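Local coordinates for Lmo2184 protein (PDB 5JOQ) that probably binds heme, and is probably the lipoprotein substrate-binding component of an ABC transporter, at residues Phe239-Glu242 against Phe243-Asn246. Numbering follows the deposited sequence.
Sequences FDEE and FKTN
The Glu241 carboxylate takes the ammonium group of Lys244, three residues on along the chain, over one face: NZ of Lys244 stands 52° out of the carboxylate plane and forms a salt bridge of 3.1 Å to OE1 of Glu241. The two side chains run alongside each other and point the same way. A water joins OE2 of Glu241 to the same NZ. A second water accepts a weak bond from NZ and donates to OD2 of Asp240. OD2 of Asp240 is 4.1 Å from NZ of Lys244, beyond a salt bridge. OD1 of Asp240 is paired with Arg226 and OD2 with Lys237. The carboxylate of Glu242 and the amide of Asn246 are turned 78° apart, with OE2 of Glu242 3.2 Å from ND2 of Asn246.

Phe239 to Phe243 lie on helix 233-245 in a protein of the solute-binding protein 8 family. Asn246 is the N-cap of the next helix, 247-250, and its OD1 accepts from the backbone N of Ile248. The Phe243 ring stacks with Trp249 of that helix and makes a cation-pi contact with Arg226.

Glu242 O accepts two bonds. Thr245 N donates to Glu242 O at 3.0 Å from above the carbonyl plane. Thr245 OG1, set between its own backbone N and carbonyl carbon (chi1 73°), donates at 2.9 Å to Glu242 O. A third water donates to both Thr245 OG1 and Glu242 OE2. On a second subunit, Ser178 packs against Glu242 and Leu180 against Thr245.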
# COMPACT_ATOMS: atom_id res chain seq x y z
N PHE A 239 -2.03 9.70 6.67
CA PHE A 239 -3.45 9.76 6.97
C PHE A 239 -3.65 10.49 8.29
O PHE A 239 -4.56 11.26 8.43
CB PHE A 239 -4.07 8.37 7.11
CG PHE A 239 -4.16 7.58 5.83
CD1 PHE A 239 -3.95 8.14 4.58
CD2 PHE A 239 -4.48 6.24 5.89
CE1 PHE A 239 -4.05 7.37 3.44
CE2 PHE A 239 -4.59 5.47 4.76
CZ PHE A 239 -4.38 6.04 3.54
N ASP A 240 -2.77 10.24 9.25
CA ASP A 240 -2.84 10.88 10.57
C ASP A 240 -2.80 12.39 10.42
O ASP A 240 -3.57 13.12 11.06
CB ASP A 240 -1.70 10.39 11.47
CG ASP A 240 -1.62 11.18 12.80
OD1 ASP A 240 -2.58 11.13 13.59
OD2 ASP A 240 -0.61 11.90 13.00
N GLU A 241 -1.86 12.90 9.60
CA GLU A 241 -1.83 14.34 9.36
C GLU A 241 -3.12 14.83 8.71
O GLU A 241 -3.57 15.95 8.99
CB GLU A 241 -0.65 14.73 8.44
CG GLU A 241 0.70 14.36 8.96
CD GLU A 241 1.16 15.16 10.18
OE1 GLU A 241 0.62 16.25 10.51
OE2 GLU A 241 2.11 14.68 10.80
N GLU A 242 -3.72 14.04 7.82
CA GLU A 242 -4.93 14.51 7.16
C GLU A 242 -6.10 14.60 8.15
O GLU A 242 -6.86 15.57 8.14
CB GLU A 242 -5.28 13.57 5.99
CG GLU A 242 -6.35 14.19 5.04
CD GLU A 242 -7.81 14.17 5.61
OE1 GLU A 242 -8.19 13.24 6.34
OE2 GLU A 242 -8.58 15.11 5.27
N PHE A 243 -6.21 13.60 9.03
CA PHE A 243 -7.29 13.55 10.02
C PHE A 243 -7.36 14.83 10.85
O PHE A 243 -8.45 15.40 11.05
CB PHE A 243 -7.06 12.33 10.91
CG PHE A 243 -8.30 11.78 11.64
CD1 PHE A 243 -9.10 10.79 11.04
CD2 PHE A 243 -8.56 12.15 12.94
CE1 PHE A 243 -10.21 10.22 11.75
CE2 PHE A 243 -9.65 11.59 13.66
CZ PHE A 243 -10.47 10.64 13.06
N LYS A 244 -6.19 15.33 11.30
CA LYS A 244 -6.09 16.52 12.14
C LYS A 244 -6.52 17.80 11.44
O LYS A 244 -6.80 18.80 12.12
CB LYS A 244 -4.64 16.72 12.64
CG LYS A 244 -4.11 15.57 13.49
CD LYS A 244 -2.69 15.84 14.03
CE LYS A 244 -1.59 15.51 13.04
NZ LYS A 244 -0.22 15.90 13.52
N THR A 245 -6.49 17.86 10.10
CA THR A 245 -6.89 19.07 9.37
C THR A 245 -8.33 19.03 8.89
O THR A 245 -8.82 20.02 8.34
CB THR A 245 -6.03 19.27 8.12
OG1 THR A 245 -6.44 18.28 7.14
CG2 THR A 245 -4.56 19.10 8.47
N ASN A 246 -9.00 17.91 9.06
CA ASN A 246 -10.29 17.65 8.44
C ASN A 246 -11.41 18.18 9.33
O ASN A 246 -11.59 17.70 10.45
CB ASN A 246 -10.42 16.14 8.23
CG ASN A 246 -11.58 15.78 7.34
OD1 ASN A 246 -12.61 16.48 7.31
ND2 ASN A 246 -11.43 14.65 6.63
O HOH W 1 0.10 13.02 15.40
O HOH W 2 2.60 14.83 13.25
O HOH W 3 -8.28 17.69 5.03